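Local coordinates for protein acetone carboxylase alpha subunit (Xanthobacter autotrophicus Py2, PDB 5M45) that serves as the alpha subunit of acetone carboxylase, a metal-binding member of the hydantoinase B/oxoprolinase family that works within a multi-subunit assembly, at residues 152-157 and 235-240. Numbering follows the deposited sequence.
Sequences CDIHTI and RTRIAG. With MN (manganese (II) ion), chain M.
R237, on helix 227-255, reaches T156 and I154 on strand 153-162, and these three side chains carry most of a buried helix-on-sheet contact. Its polar part is a single direct hydrogen bond: R237 NE donates to T156 OG1 at 2.9 Å, with an N-H...O angle of 160° and the oxygen almost in the guanidinium plane. CB of T156 points toward the helix, and chi1 (-63°), with OG1 anti to the carbonyl carbon and beside the backbone N, sets the hydroxyl where NE can reach it. A water doubles the link, accepting from R237 NH2 at 3.1 Å and lying 3.2 Å from T156 OG1, so that NE and NH2 are both tied to one hydroxyl, directly and through solvent.

The apolar part lies over the plane of the same group: I154 CG2 sits above the centre of the guanidinium, 3.5 Å from R237 CZ. Separately, the methylene carbon R237 CD comes within 3.2 Å of the backbone oxygen I154 O. The bend of the arginine at chi3 (-57°) turns NE off the line of the aliphatic chain. Farther along, I238 CG1 meets T156 CG2 at 4.2 Å, a looser touch.

The contact sets helix 227-255 on strand 153-162, and a hydrogen bond from R237 NH1 to T174 OG1 extends this to strand 165-175. D153 and H175 on these strands are manganese ligands, D153 OD1 lying 2.0 Å from the ion; H150 is the third. Chemically, a buried, probably charged guanidinium has neutral partners here: the T156 hydroxyl and a water at its edge, the T174 hydroxyl bonded to NH1, and the I154 methyl over one face.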
ATOM      1  N   CYS A 152     -11.310  -3.522  -2.952  1.00 11.91           N
ATOM      2  CA  CYS A 152     -11.982  -4.534  -2.155  1.00 12.17           C
ATOM      3  C   CYS A 152     -12.512  -5.793  -2.897  1.00 12.06           C
ATOM      4  O   CYS A 152     -12.899  -6.780  -2.240  1.00 12.07           O
ATOM      5  CB  CYS A 152     -13.074  -3.928  -1.286  1.00 12.56           C
ATOM      6  SG  CYS A 152     -12.395  -3.080   0.170  1.00 13.31           S
ATOM      7  N   ASP A 153     -12.561  -5.765  -4.241  1.00 11.77           N
ATOM      8  CA  ASP A 153     -12.889  -6.957  -4.990  1.00 11.67           C
ATOM      9  C   ASP A 153     -11.593  -7.695  -5.375  1.00 11.60           C
ATOM     10  O   ASP A 153     -10.908  -7.305  -6.337  1.00 12.13           O
ATOM     11  CB  ASP A 153     -13.745  -6.637  -6.195  1.00 11.64           C
ATOM     12  CG  ASP A 153     -15.130  -6.164  -5.812  1.00 11.67           C
ATOM     13  OD1 ASP A 153     -15.582  -6.465  -4.674  1.00 11.67           O
ATOM     14  OD2 ASP A 153     -15.803  -5.477  -6.625  1.00 11.72           O
ATOM     15  N   ILE A 154     -11.270  -8.734  -4.624  1.00 11.22           N
ATOM     16  CA  ILE A 154     -10.025  -9.452  -4.822  1.00 11.17           C
ATOM     17  C   ILE A 154     -10.234 -10.669  -5.739  1.00 11.18           C
ATOM     18  O   ILE A 154     -11.154 -11.493  -5.495  1.00 10.87           O
ATOM     19  CB  ILE A 154      -9.442  -9.963  -3.473  1.00 11.19           C
ATOM     20  CG1 ILE A 154      -9.361  -8.830  -2.417  1.00 11.12           C
ATOM     21  CG2 ILE A 154      -8.098 -10.633  -3.702  1.00 11.25           C
ATOM     22  CD1 ILE A 154      -8.404  -7.716  -2.765  1.00 10.96           C
ATOM     23  N   HIS A 155      -9.387 -10.775  -6.762  1.00 11.20           N
ATOM     24  CA  HIS A 155      -9.376 -11.919  -7.692  1.00 11.39           C
ATOM     25  C   HIS A 155      -8.271 -12.950  -7.345  1.00 11.28           C
ATOM     26  O   HIS A 155      -7.136 -12.552  -7.061  1.00 11.21           O
ATOM     27  CB  HIS A 155      -9.113 -11.508  -9.157  1.00 11.65           C
ATOM     28  CG  HIS A 155      -9.847 -10.293  -9.616  1.00 11.91           C
ATOM     29  ND1 HIS A 155      -9.368  -9.491 -10.633  1.00 12.26           N
ATOM     30  CD2 HIS A 155     -11.035  -9.761  -9.241  1.00 12.08           C
ATOM     31  CE1 HIS A 155     -10.230  -8.502 -10.853  1.00 12.25           C
ATOM     32  NE2 HIS A 155     -11.245  -8.643 -10.010  1.00 12.09           N
ATOM     33  N   THR A 156      -8.621 -14.246  -7.428  1.00 11.16           N
ATOM     34  CA  THR A 156      -7.671 -15.359  -7.469  1.00 11.14           C
ATOM     35  C   THR A 156      -7.863 -16.021  -8.844  1.00 11.34           C
ATOM     36  O   THR A 156      -8.988 -16.337  -9.238  1.00 11.27           O
ATOM     37  CB  THR A 156      -7.908 -16.378  -6.341  1.00 11.17           C
ATOM     38  OG1 THR A 156      -7.705 -15.769  -5.062  1.00 10.96           O
ATOM     39  CG2 THR A 156      -6.948 -17.592  -6.470  1.00 11.25           C
ATOM     40  N   ILE A 157      -6.771 -16.144  -9.600  1.00 11.45           N
ATOM     41  CA  ILE A 157      -6.767 -16.664 -10.985  1.00 11.70           C
ATOM     42  C   ILE A 157      -5.762 -17.863 -11.100  1.00 11.75           C
ATOM     43  O   ILE A 157      -4.598 -17.750 -10.717  1.00 11.78           O
ATOM     44  CB  ILE A 157      -6.412 -15.530 -11.976  1.00 11.72           C
ATOM     45  CG1 ILE A 157      -7.472 -14.409 -11.972  1.00 11.67           C
ATOM     46  CG2 ILE A 157      -6.288 -16.078 -13.393  1.00 11.89           C
ATOM     47  CD1 ILE A 157      -6.932 -13.093 -12.540  1.00 11.62           C
ATOM     48  N   ARG A 235      -9.249 -18.301   1.264  1.00 12.33           N
ATOM     49  CA  ARG A 235      -9.475 -19.751   1.190  1.00 12.46           C
ATOM     50  C   ARG A 235     -10.750 -20.081   0.391  1.00 12.20           C
ATOM     51  O   ARG A 235     -10.754 -21.065  -0.359  1.00 12.07           O
ATOM     52  CB  ARG A 235      -9.496 -20.404   2.586  1.00 12.91           C
ATOM     53  CG  ARG A 235      -8.191 -20.201   3.378  1.00 13.26           C
ATOM     54  CD  ARG A 235      -6.974 -20.865   2.686  1.00 13.53           C
ATOM     55  NE  ARG A 235      -5.750 -20.633   3.392  1.00 13.98           N
ATOM     56  CZ  ARG A 235      -4.568 -21.184   3.078  1.00 14.57           C
ATOM     57  NH1 ARG A 235      -3.480 -20.904   3.783  1.00 14.98           N
ATOM     58  NH2 ARG A 235      -4.424 -22.016   2.055  1.00 14.56           N
ATOM     59  N   THR A 236     -11.797 -19.246   0.532  1.00 11.90           N
ATOM     60  CA  THR A 236     -13.008 -19.321  -0.289  1.00 11.85           C
ATOM     61  C   THR A 236     -12.720 -19.270  -1.797  1.00 11.93           C
ATOM     62  O   THR A 236     -13.231 -20.099  -2.562  1.00 12.07           O
ATOM     63  CB  THR A 236     -14.001 -18.151   0.070  1.00 11.65           C
ATOM     64  OG1 THR A 236     -14.425 -18.311   1.444  1.00 11.77           O
ATOM     65  CG2 THR A 236     -15.206 -18.147  -0.818  1.00 11.56           C
ATOM     66  N   ARG A 237     -11.895 -18.314  -2.221  1.00 11.79           N
ATOM     67  CA  ARG A 237     -11.577 -18.167  -3.648  1.00 11.85           C
ATOM     68  C   ARG A 237     -10.754 -19.374  -4.176  1.00 12.15           C
ATOM     69  O   ARG A 237     -11.041 -19.909  -5.264  1.00 11.88           O
ATOM     70  CB  ARG A 237     -10.805 -16.870  -3.937  1.00 11.55           C
ATOM     71  CG  ARG A 237     -11.565 -15.578  -3.656  1.00 11.33           C
ATOM     72  CD  ARG A 237     -10.798 -14.320  -4.080  1.00 11.22           C
ATOM     73  NE  ARG A 237      -9.472 -14.199  -3.456  1.00 11.23           N
ATOM     74  CZ  ARG A 237      -9.216 -13.608  -2.294  1.00 11.24           C
ATOM     75  NH1 ARG A 237     -10.167 -13.053  -1.555  1.00 11.23           N
ATOM     76  NH2 ARG A 237      -7.963 -13.567  -1.849  1.00 11.41           N
ATOM     77  N   ILE A 238      -9.739 -19.795  -3.408  1.00 12.65           N
ATOM     78  CA  ILE A 238      -8.898 -20.918  -3.845  1.00 13.08           C
ATOM     79  C   ILE A 238      -9.723 -22.223  -3.948  1.00 13.13           C
ATOM     80  O   ILE A 238      -9.506 -23.017  -4.883  1.00 13.35           O
ATOM     81  CB  ILE A 238      -7.672 -21.143  -2.917  1.00 13.72           C
ATOM     82  CG1 ILE A 238      -6.803 -19.942  -2.960  1.00 14.22           C
ATOM     83  CG2 ILE A 238      -6.841 -22.287  -3.452  1.00 14.05           C
ATOM     84  CD1 ILE A 238      -5.741 -19.907  -1.864  1.00 14.64           C
ATOM     85  N   ALA A 239     -10.633 -22.454  -2.988  1.00 12.97           N
ATOM     86  CA  ALA A 239     -11.502 -23.637  -3.016  1.00 13.02           C
ATOM     87  C   ALA A 239     -12.293 -23.731  -4.309  1.00 12.93           C
ATOM     88  O   ALA A 239     -12.270 -24.758  -4.989  1.00 12.99           O
ATOM     89  CB  ALA A 239     -12.458 -23.652  -1.825  1.00 13.04           C
ATOM     90  N   GLY A 240     -13.005 -22.668  -4.643  1.00 12.77           N
ATOM     91  CA  GLY A 240     -13.815 -22.689  -5.842  1.00 12.57           C
ATOM     92  C   GLY A 240     -13.009 -22.817  -7.146  1.00 12.35           C
ATOM     93  O   GLY A 240     -13.411 -23.553  -8.044  1.00 12.23           O
TER
HETATM   94 MN    MN M 801     -16.866  -4.930  -4.233  1.00 11.33          MN
HETATM   95  O   HOH W   1      -5.399 -14.731  -3.095  1.00 19.97           O